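Side-chain contacts in periplasmic His/Glu/Gln/Arg/opine family-binding protein (Silicibacter pomeroyi, PDB 3I6V), which binds lysine in the cleft between its two lobes and probably delivers amino acids of this kind to an ABC transporter in the inner membrane: residues Met9-Glu12 with Tyr18-Ile21; Phe30-Gly35 with Cys46-Asn51; Cys39-Leu44 with Asp205-Thr210; Thr67-Met72 with Gln86-Pro91. All blocks are in the same frame, centred on the assembly; numbering follows the deposited sequence.

Contact 1: Met9-Glu12 with Tyr18-Ile21. With LYS (lysine), chain B.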
# COMPACT_ATOMS: atom_id res chain seq x y z
N MET A 9 7.41 10.28 -9.96
CA MET A 9 6.52 9.31 -9.31
C MET A 9 7.14 8.89 -7.98
O MET A 9 8.22 8.28 -7.97
CB MET A 9 6.29 8.09 -10.23
CG MET A 9 5.76 8.49 -11.63
SD MET A 9 3.98 8.88 -11.77
CE MET A 9 3.33 7.26 -11.63
N GLY A 10 6.50 9.25 -6.87
CA GLY A 10 6.99 8.91 -5.53
C GLY A 10 6.41 7.60 -5.01
O GLY A 10 5.20 7.36 -5.06
N THR A 11 7.29 6.74 -4.47
CA THR A 11 6.89 5.48 -3.88
C THR A 11 7.76 5.18 -2.67
O THR A 11 8.82 5.83 -2.46
CB THR A 11 6.86 4.32 -4.91
OG1 THR A 11 6.12 3.22 -4.37
CG2 THR A 11 8.28 3.84 -5.33
N GLU A 12 7.30 4.21 -1.86
CA GLU A 12 7.98 3.84 -0.63
C GLU A 12 9.22 2.95 -0.93
O GLU A 12 10.23 3.08 -0.26
CB GLU A 12 7.03 3.09 0.30
CG GLU A 12 7.60 2.81 1.68
CD GLU A 12 6.62 2.03 2.60
OE1 GLU A 12 5.56 1.53 2.15
OE2 GLU A 12 6.95 1.89 3.80
N TYR A 18 3.42 -4.57 -3.91
CA TYR A 18 3.02 -3.27 -4.47
C TYR A 18 4.21 -2.50 -5.06
O TYR A 18 4.20 -2.10 -6.23
CB TYR A 18 2.39 -2.38 -3.38
CG TYR A 18 1.15 -2.95 -2.75
CD1 TYR A 18 1.23 -3.78 -1.63
CD2 TYR A 18 -0.12 -2.66 -3.28
CE1 TYR A 18 0.07 -4.33 -1.02
CE2 TYR A 18 -1.31 -3.19 -2.68
CZ TYR A 18 -1.20 -4.00 -1.55
OH TYR A 18 -2.34 -4.52 -0.96
N ASN A 19 5.21 -2.28 -4.21
CA ASN A 19 6.42 -1.58 -4.59
C ASN A 19 7.65 -2.06 -3.78
O ASN A 19 7.53 -2.47 -2.62
CB ASN A 19 6.25 -0.05 -4.47
CG ASN A 19 5.98 0.39 -3.04
OD1 ASN A 19 6.92 0.56 -2.24
ND2 ASN A 19 4.70 0.61 -2.71
N PHE A 20 8.82 -2.03 -4.41
CA PHE A 20 10.07 -2.43 -3.72
C PHE A 20 11.28 -1.98 -4.54
O PHE A 20 11.11 -1.63 -5.71
CB PHE A 20 10.09 -3.94 -3.35
CG PHE A 20 10.04 -4.88 -4.53
CD1 PHE A 20 8.83 -5.30 -5.06
CD2 PHE A 20 11.22 -5.42 -5.07
CE1 PHE A 20 8.78 -6.17 -6.15
CE2 PHE A 20 11.20 -6.31 -6.14
CZ PHE A 20 9.98 -6.69 -6.70
N ILE A 21 12.47 -1.95 -3.94
CA ILE A 21 13.69 -1.66 -4.68
C ILE A 21 14.32 -3.02 -5.01
O ILE A 21 14.58 -3.81 -4.10
CB ILE A 21 14.69 -0.80 -3.87
CG1 ILE A 21 14.01 0.46 -3.31
CG2 ILE A 21 16.00 -0.49 -4.71
CD1 ILE A 21 13.41 1.41 -4.38
N LYS B . -3.34 0.80 2.49
CA LYS B . -2.95 1.11 3.90
C LYS B . -2.96 2.60 4.16
O LYS B . -3.12 3.36 3.20
CB LYS B . -1.54 0.52 4.21
CG LYS B . -0.39 1.18 3.45
CD LYS B . 0.96 0.45 3.80
CE LYS B . 2.21 1.12 3.12
NZ LYS B . 3.48 0.28 3.41
OXT LYS B . -2.78 3.05 5.33
O HOH W 1 4.08 1.64 -0.10
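Glu12 and Thr11 meet Asn19 in a buried polar contact in a lobe of the periplasmic binding-protein fold, where the end of the parallel strand 7-11 faces strand 19-21 of a small antiparallel sheet and the wall of the lysine pocket begins. The backbones stay apart, 6.9 Å between Glu12 CA and Asn19 CA, and side chains and one water span the gap. Tyr18 and Asn19, both opposite Tyr15, form a classic beta bulge, and the CB of Asn19 is directed toward residues 9-12. The Thr11 and Asn19 side chains run alongside one another in opposite senses, with Thr11 OG1 3.1 Å from Asn19 CG; this is packing, since the angle to Asn19 ND2 is poor for a hydrogen bond and Thr11 OG1 is bonded to Ile69 O instead. Glu12 CB packs 3.6 Å from Asn19 OD1. The amide of Asn19 is held from both ends: OD1 accepts from Ala14 N, and ND2 is bonded to Glu31 OE1 as well as to the water. Glu12 runs out extended, CG anti to the backbone N (chi1 -173°), which carries the carboxylate to the ligand. There OE2 pairs with Gln112 NE2, while OE1 accepts a hydrogen bond from lysine NZ at 2.7 Å, which would suit a basic side chain. The water donates to that same OE1, also at 2.7 Å, and accepts from Asn19 ND2 at 2.9 Å.

Contact 2: Phe30-Gly35 with Cys46-Asn51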
# COMPACT_ATOMS: atom_id res chain seq x y z
N PHE A 30 4.24 -4.18 -8.61
CA PHE A 30 2.98 -3.88 -9.30
C PHE A 30 2.90 -2.42 -9.76
O PHE A 30 2.56 -2.13 -10.91
CB PHE A 30 1.79 -4.20 -8.37
CG PHE A 30 0.47 -3.76 -8.92
CD1 PHE A 30 -0.13 -4.47 -9.96
CD2 PHE A 30 -0.17 -2.63 -8.40
CE1 PHE A 30 -1.37 -4.07 -10.48
CE2 PHE A 30 -1.41 -2.21 -8.91
CZ PHE A 30 -2.01 -2.92 -9.94
N GLU A 31 3.25 -1.54 -8.85
CA GLU A 31 3.14 -0.12 -9.07
C GLU A 31 4.18 0.45 -10.01
O GLU A 31 3.93 1.49 -10.62
CB GLU A 31 3.14 0.63 -7.71
CG GLU A 31 1.81 0.31 -7.00
CD GLU A 31 1.74 0.80 -5.57
OE1 GLU A 31 2.79 0.83 -4.87
OE2 GLU A 31 0.61 1.15 -5.13
N ARG A 32 5.33 -0.21 -10.14
CA ARG A 32 6.30 0.19 -11.16
C ARG A 32 5.66 -0.06 -12.52
O ARG A 32 5.68 0.81 -13.38
CB ARG A 32 7.61 -0.65 -11.10
CG ARG A 32 8.55 -0.39 -12.30
CD ARG A 32 9.01 1.06 -12.21
NE ARG A 32 9.78 1.59 -13.35
CZ ARG A 32 11.10 1.77 -13.34
NH1 ARG A 32 11.82 1.40 -12.28
NH2 ARG A 32 11.71 2.32 -14.40
N GLU A 33 5.16 -1.27 -12.72
CA GLU A 33 4.55 -1.61 -14.00
C GLU A 33 3.32 -0.74 -14.28
O GLU A 33 3.11 -0.25 -15.40
CB GLU A 33 4.15 -3.07 -14.01
CG GLU A 33 3.82 -3.55 -15.41
CD GLU A 33 3.31 -4.97 -15.47
OE1 GLU A 33 3.62 -5.79 -14.57
OE2 GLU A 33 2.60 -5.28 -16.44
N LEU A 34 2.50 -0.56 -13.25
CA LEU A 34 1.30 0.25 -13.42
C LEU A 34 1.66 1.69 -13.74
O LEU A 34 1.19 2.25 -14.73
CB LEU A 34 0.40 0.17 -12.18
CG LEU A 34 -0.83 1.10 -12.23
CD1 LEU A 34 -1.82 0.64 -13.33
CD2 LEU A 34 -1.48 1.08 -10.88
N GLY A 35 2.50 2.29 -12.91
CA GLY A 35 2.89 3.67 -13.06
C GLY A 35 3.48 3.97 -14.44
O GLY A 35 3.13 4.99 -15.07
N CYS A 46 8.28 9.59 -17.11
CA CYS A 46 8.42 9.60 -15.68
C CYS A 46 9.78 9.22 -15.15
O CYS A 46 10.59 8.59 -15.84
CB CYS A 46 7.33 8.76 -15.03
SG CYS A 46 7.47 7.01 -15.30
N GLU A 47 10.00 9.63 -13.92
CA GLU A 47 11.20 9.34 -13.19
C GLU A 47 10.72 8.88 -11.80
O GLU A 47 9.78 9.46 -11.23
CB GLU A 47 12.03 10.63 -13.15
CG GLU A 47 12.83 10.88 -11.91
CD GLU A 47 13.44 12.28 -11.89
OE1 GLU A 47 13.53 12.90 -12.97
OE2 GLU A 47 13.81 12.77 -10.78
N TRP A 48 11.31 7.83 -11.29
CA TRP A 48 10.88 7.25 -10.02
C TRP A 48 11.67 7.80 -8.84
O TRP A 48 12.90 7.93 -8.93
CB TRP A 48 10.97 5.74 -10.09
CG TRP A 48 9.91 5.21 -10.94
CD1 TRP A 48 9.97 4.96 -12.29
CD2 TRP A 48 8.58 4.89 -10.53
NE1 TRP A 48 8.75 4.49 -12.74
CE2 TRP A 48 7.88 4.44 -11.67
CE3 TRP A 48 7.92 4.95 -9.30
CZ2 TRP A 48 6.55 4.03 -11.62
CZ3 TRP A 48 6.60 4.52 -9.25
CH2 TRP A 48 5.92 4.08 -10.41
N VAL A 49 10.97 8.12 -7.76
CA VAL A 49 11.60 8.68 -6.55
C VAL A 49 11.18 7.84 -5.35
O VAL A 49 9.99 7.52 -5.20
CB VAL A 49 11.26 10.19 -6.31
CG1 VAL A 49 12.04 10.77 -5.09
CG2 VAL A 49 11.59 11.01 -7.57
N LYS A 50 12.16 7.44 -4.53
CA LYS A 50 11.91 6.63 -3.35
C LYS A 50 11.78 7.56 -2.18
O LYS A 50 12.58 8.46 -2.03
CB LYS A 50 13.07 5.65 -3.12
CG LYS A 50 13.00 4.87 -1.81
CD LYS A 50 14.29 4.03 -1.64
CE LYS A 50 14.53 3.66 -0.16
NZ LYS A 50 13.96 2.34 0.15
N ASN A 51 10.77 7.37 -1.33
CA ASN A 51 10.64 8.19 -0.14
C ASN A 51 10.09 7.34 0.99
O ASN A 51 9.23 6.51 0.73
CB ASN A 51 9.69 9.39 -0.42
CG ASN A 51 9.82 10.48 0.63
OD1 ASN A 51 10.51 11.46 0.41
ND2 ASN A 51 9.19 10.29 1.77
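Helix 30-35 runs nearly antiparallel to strand 46-50, at 156° between their directions with axes 10.8 Å apart, and Trp48 bridges them. Its CB points at the helix, and CG lies anti to its own carbonyl carbon, which extends the indole across the gap. Arg32 lies over one face of the indole: its CD makes a CH-pi contact 3.8 Å from the centroid of the five-membered ring, 26° off the normal. The guanidinium plane is turned 36° from the indole, with Trp48 CD1 over its centre, and its NH1 is hydrogen-bonded to Val27 O. Arg32 NE and Trp48 NE1 come within 3.1 Å, but both are donors; Asp36, one turn further along the helix, takes them separately, NE at OD2 and NE1 at OD1. The far corner of the six-membered ring, Trp48 CH2, rests 3.3 Å from Glu31 O, and Gly35 CA sits at the ring edge, 3.9 Å from CZ2. A CB on Gly35 would collide with CH2, so the close approach depends on glycine. An alanine in place of Trp48 would probably open a gap against Gly35, strip the support from the Arg32 side chain and leave Asp36 OD1 without its indole donor. The contact packs helix 30-42 onto the edge strand of the parallel sheet; Trp48 also touches Met9 on strand 7-11, and Leu34 meets helix 207-216.

Contact 3: Cys39-Leu44 with Asp205-Thr210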
# COMPACT_ATOMS: atom_id res chain seq x y z
N CYS A 39 1.73 6.43 -17.25
CA CYS A 39 2.42 7.55 -17.84
C CYS A 39 2.50 7.42 -19.36
O CYS A 39 2.43 8.42 -20.07
CB CYS A 39 3.83 7.68 -17.27
SG CYS A 39 3.90 8.34 -15.59
N LYS A 40 2.70 6.21 -19.85
CA LYS A 40 2.75 5.98 -21.29
C LYS A 40 1.40 6.38 -21.92
O LYS A 40 1.37 7.07 -22.93
CB LYS A 40 3.07 4.52 -21.60
CG LYS A 40 3.12 4.20 -23.10
CD LYS A 40 3.32 2.71 -23.31
CE LYS A 40 3.76 2.42 -24.77
NZ LYS A 40 3.67 0.97 -25.00
N ARG A 41 0.30 5.98 -21.29
CA ARG A 41 -1.02 6.25 -21.82
C ARG A 41 -1.43 7.71 -21.69
O ARG A 41 -2.23 8.19 -22.49
CB ARG A 41 -2.05 5.35 -21.15
CG ARG A 41 -2.06 3.95 -21.69
CD ARG A 41 -2.88 3.11 -20.79
NE ARG A 41 -2.91 1.71 -21.18
CZ ARG A 41 -4.02 1.03 -21.48
NH1 ARG A 41 -5.20 1.62 -21.46
NH2 ARG A 41 -3.93 -0.25 -21.83
N ALA A 42 -0.86 8.42 -20.72
CA ALA A 42 -1.12 9.85 -20.49
C ALA A 42 -0.21 10.74 -21.32
O ALA A 42 -0.41 11.95 -21.36
CB ALA A 42 -0.93 10.20 -18.99
N GLY A 43 0.76 10.13 -22.00
CA GLY A 43 1.77 10.86 -22.76
C GLY A 43 2.78 11.58 -21.89
O GLY A 43 3.27 12.65 -22.25
N LEU A 44 3.12 11.01 -20.74
CA LEU A 44 4.06 11.65 -19.83
C LEU A 44 5.34 10.82 -19.72
O LEU A 44 5.31 9.62 -19.82
CB LEU A 44 3.42 11.80 -18.43
CG LEU A 44 2.11 12.63 -18.40
CD1 LEU A 44 1.34 12.28 -17.16
CD2 LEU A 44 2.43 14.11 -18.44
N ASP A 205 -10.47 -1.63 -20.94
CA ASP A 205 -9.86 -2.62 -21.84
C ASP A 205 -9.33 -3.87 -21.15
O ASP A 205 -8.78 -4.74 -21.82
CB ASP A 205 -8.77 -1.98 -22.70
CG ASP A 205 -7.48 -1.64 -21.91
OD1 ASP A 205 -7.34 -1.99 -20.71
OD2 ASP A 205 -6.58 -1.04 -22.52
N GLY A 206 -9.48 -3.98 -19.83
CA GLY A 206 -9.11 -5.19 -19.11
C GLY A 206 -7.64 -5.34 -18.73
O GLY A 206 -7.27 -6.31 -18.07
N THR A 207 -6.79 -4.39 -19.13
CA THR A 207 -5.37 -4.50 -18.81
C THR A 207 -5.05 -4.33 -17.32
O THR A 207 -4.03 -4.88 -16.84
CB THR A 207 -4.49 -3.54 -19.64
OG1 THR A 207 -5.00 -2.20 -19.54
CG2 THR A 207 -4.43 -3.99 -21.13
N LEU A 208 -5.88 -3.58 -16.60
CA LEU A 208 -5.65 -3.39 -15.16
C LEU A 208 -5.96 -4.67 -14.42
O LEU A 208 -5.16 -5.09 -13.58
CB LEU A 208 -6.46 -2.20 -14.60
CG LEU A 208 -6.27 -1.90 -13.10
CD1 LEU A 208 -4.79 -1.75 -12.72
CD2 LEU A 208 -7.07 -0.62 -12.72
N ASN A 209 -7.08 -5.31 -14.74
CA ASN A 209 -7.40 -6.62 -14.15
C ASN A 209 -6.30 -7.65 -14.35
O ASN A 209 -5.98 -8.39 -13.42
CB ASN A 209 -8.71 -7.19 -14.71
CG ASN A 209 -9.92 -6.49 -14.15
OD1 ASN A 209 -9.83 -5.70 -13.20
ND2 ASN A 209 -11.09 -6.79 -14.73
N THR A 210 -5.72 -7.69 -15.55
CA THR A 210 -4.63 -8.63 -15.88
C THR A 210 -3.42 -8.32 -15.03
O THR A 210 -2.84 -9.23 -14.46
CB THR A 210 -4.25 -8.56 -17.37
OG1 THR A 210 -5.41 -8.77 -18.17
CG2 THR A 210 -3.17 -9.64 -17.74
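Arg41 and Asp205 reach toward each other from opposite directions at the surface, between the end of helix 30-42 and the turn before helix 207-216, and their flat groups meet almost at right angles, with guanidinium and carboxylate planes 85° apart. Arg41 arrives end-on, both terminal nitrogens converging on one oxygen, Asp205 OD2. The bond from NH2 is the shorter and straighter, 2.9 Å with an N-H...O angle of 157°, and uses the syn lone pair of OD2; that from NH1 to OD2 is 3.2 Å, bent to 138°, and comes from above the carboxylate plane. From the arginine's side OD2 lies in the guanidinium plane. Reaching this far takes a chain extended from CG to NE, with CG anti to the carbonyl carbon. The guanidinium is steadied by two further partners, Glu37 OE2 at NE and Ser201 OG at NH1. The other carboxylate oxygen, Asp205 OD1, turns to its own segment, accepting from Thr207 N at 2.9 Å and from Thr207 OG1 at 2.6 Å, so the carboxylate is fixed in rotation. Thr207 OG1 also lies 3.2 Å from Arg41 NH2, at an angle too poor for a bond. A methionine in place of Arg41 would probably leave the Asp205 charge without its cross-helix mate and Glu37 without its cation. Arg41 sits in the last helical turn, closed by a Schellman motif with Gly43 at positive phi, and its salt bridge ties that helix end to the Asx turn, Thr207 N to Asp205 OD1, that begins helix 207-216.

Contact 4: Thr67-Met72 with Gln86-Pro91. With LYS (lysine), chain B.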
# COMPACT_ATOMS: atom_id res chain seq x y z
N THR A 67 3.65 12.66 -7.50
CA THR A 67 2.57 11.73 -7.19
C THR A 67 3.00 10.80 -6.07
O THR A 67 4.21 10.61 -5.82
CB THR A 67 2.18 10.84 -8.41
OG1 THR A 67 3.21 9.87 -8.63
CG2 THR A 67 1.97 11.65 -9.68
N ILE A 68 2.02 10.21 -5.39
CA ILE A 68 2.28 9.07 -4.50
C ILE A 68 1.61 7.85 -5.10
O ILE A 68 0.40 7.88 -5.34
CB ILE A 68 1.75 9.33 -3.08
CG1 ILE A 68 2.51 10.49 -2.44
CG2 ILE A 68 1.86 8.05 -2.21
CD1 ILE A 68 1.88 10.94 -1.10
N ILE A 69 2.39 6.81 -5.42
CA ILE A 69 1.82 5.56 -5.88
C ILE A 69 2.53 4.49 -5.03
O ILE A 69 3.66 4.08 -5.32
CB ILE A 69 1.97 5.38 -7.42
CG1 ILE A 69 1.30 4.09 -7.91
CG2 ILE A 69 3.47 5.52 -7.88
CD1 ILE A 69 1.33 3.94 -9.47
N ALA A 70 1.90 4.12 -3.92
CA ALA A 70 2.61 3.47 -2.81
C ALA A 70 1.63 2.71 -1.93
O ALA A 70 1.69 2.80 -0.70
CB ALA A 70 3.38 4.55 -1.96
N GLY A 71 0.71 1.98 -2.55
CA GLY A 71 -0.31 1.19 -1.83
C GLY A 71 -1.14 1.99 -0.82
O GLY A 71 -1.56 1.45 0.19
N MET A 72 -1.37 3.28 -1.11
CA MET A 72 -2.01 4.21 -0.15
C MET A 72 -3.53 4.16 -0.36
O MET A 72 -3.99 4.48 -1.45
CB MET A 72 -1.53 5.66 -0.39
CG MET A 72 -2.08 6.74 0.65
SD MET A 72 -1.39 8.39 0.46
CE MET A 72 0.10 8.16 1.39
N GLN A 86 -9.18 8.03 -8.71
CA GLN A 86 -9.99 6.87 -8.42
C GLN A 86 -9.07 5.72 -7.97
O GLN A 86 -7.85 5.75 -8.22
CB GLN A 86 -10.72 6.43 -9.71
CG GLN A 86 -9.73 5.97 -10.81
CD GLN A 86 -10.45 5.73 -12.12
OE1 GLN A 86 -11.25 4.80 -12.25
NE2 GLN A 86 -10.19 6.58 -13.08
N ASN A 87 -9.63 4.69 -7.34
CA ASN A 87 -8.80 3.57 -6.94
C ASN A 87 -8.23 2.79 -8.18
O ASN A 87 -8.80 2.85 -9.29
CB ASN A 87 -9.45 2.66 -5.87
CG ASN A 87 -10.78 1.99 -6.31
OD1 ASN A 87 -11.00 1.61 -7.48
ND2 ASN A 87 -11.65 1.80 -5.34
N TYR A 88 -7.08 2.15 -8.00
CA TYR A 88 -6.54 1.31 -9.05
C TYR A 88 -6.38 -0.14 -8.59
O TYR A 88 -6.06 -1.02 -9.40
CB TYR A 88 -5.28 1.89 -9.66
CG TYR A 88 -4.17 2.15 -8.67
CD1 TYR A 88 -3.89 3.45 -8.22
CD2 TYR A 88 -3.40 1.09 -8.18
CE1 TYR A 88 -2.85 3.69 -7.29
CE2 TYR A 88 -2.37 1.31 -7.26
CZ TYR A 88 -2.09 2.60 -6.84
OH TYR A 88 -1.09 2.80 -5.91
N ILE A 89 -6.63 -0.38 -7.31
CA ILE A 89 -6.95 -1.70 -6.81
C ILE A 89 -8.24 -1.54 -5.99
O ILE A 89 -8.37 -0.56 -5.27
CB ILE A 89 -5.82 -2.29 -5.92
CG1 ILE A 89 -4.44 -2.13 -6.59
CG2 ILE A 89 -6.12 -3.79 -5.52
CD1 ILE A 89 -3.27 -2.61 -5.69
N PRO A 90 -9.19 -2.50 -6.13
CA PRO A 90 -10.40 -2.47 -5.32
C PRO A 90 -10.06 -2.58 -3.83
O PRO A 90 -8.97 -3.09 -3.48
CB PRO A 90 -11.22 -3.71 -5.80
CG PRO A 90 -10.73 -3.90 -7.26
CD PRO A 90 -9.23 -3.57 -7.15
N PRO A 91 -10.98 -2.11 -2.95
CA PRO A 91 -10.72 -2.21 -1.52
C PRO A 91 -10.40 -3.65 -1.17
O PRO A 91 -11.10 -4.56 -1.63
CB PRO A 91 -12.06 -1.78 -0.88
CG PRO A 91 -12.77 -0.96 -1.95
CD PRO A 91 -12.31 -1.55 -3.26
N LYS B . -3.34 0.80 2.49
CA LYS B . -2.95 1.11 3.90
C LYS B . -2.96 2.60 4.16
O LYS B . -3.12 3.36 3.20
CB LYS B . -1.54 0.52 4.21
CG LYS B . -0.39 1.18 3.45
CD LYS B . 0.96 0.45 3.80
CE LYS B . 2.21 1.12 3.12
NZ LYS B . 3.48 0.28 3.41
OXT LYS B . -2.78 3.05 5.33
O HOH W 2 -1.03 4.59 -3.79
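A water, and not a direct bond, joins the hydroxyl of Tyr88 to the backbone of residues 69-72, at the end of the 67-68 strand region of the parallel sheet in this periplasmic binding-protein fold, where Gly71 and Met72 line the lysine site. The water gives a proton to Tyr88 OH at 2.8 Å and accepts from two amides, Ala70 N and Met72 N. It thereby satisfies buried N-H groups on both sides of Gly71. Glu31 OE2 is bonded to both Gly71 N and Tyr88 OH, so the hydroxyl sits between a carboxylate and a water. Direct contact between the segments is made by Ile69, whose side chain crosses that of Tyr88 at a slant. Ile69 CG1 comes 3.4 Å from Tyr88 OH and 3.9 Å from CZ, approaching the ring obliquely. Two torsions set this up: Ile69 CG1 lies anti to its backbone N (chi1 -177°), while Tyr88, where the chain turns a corner, holds CG between its own N and carbonyl carbon (chi1 57°), which places the phenol hydroxyl beside Ile69. Val180 and Met182 of strand 180-184, together with Phe30 and Leu34 of helix 30-42, pack against Tyr88. Gly71 adopts positive phi (54°), a conformation that suits a residue without a side chain, and here the loop passes the ligand: Gly71 O accepts a hydrogen bond from the alpha-amino N of the bound lysine at 3.0 Å.

Contacts 1, 2 and 4 meet around the three-stranded parallel sheet, where strand 7-11 lies between 46-50 and 67-68. The centres of contacts 1 and 2 are about 6 Å apart, and each lies about 12 Å from contact 4. Glu31 of contact 2 links the other two through its two carboxylate oxygens: OE2, on the contact 4 side, is 2.5 Å from Tyr88 OH and 2.7 Å from Gly71 N, and OE1 serves contact 1. Its side chain is about 8 Å from the lysine, a second-shell position, whereas contacts 1 and 4 grip opposite ends of the ligand, side-chain ammonium and alpha-amino group. Contact 3, about 14 Å from contacts 2 and 4 between centres, shares helix 30-42 with contact 2.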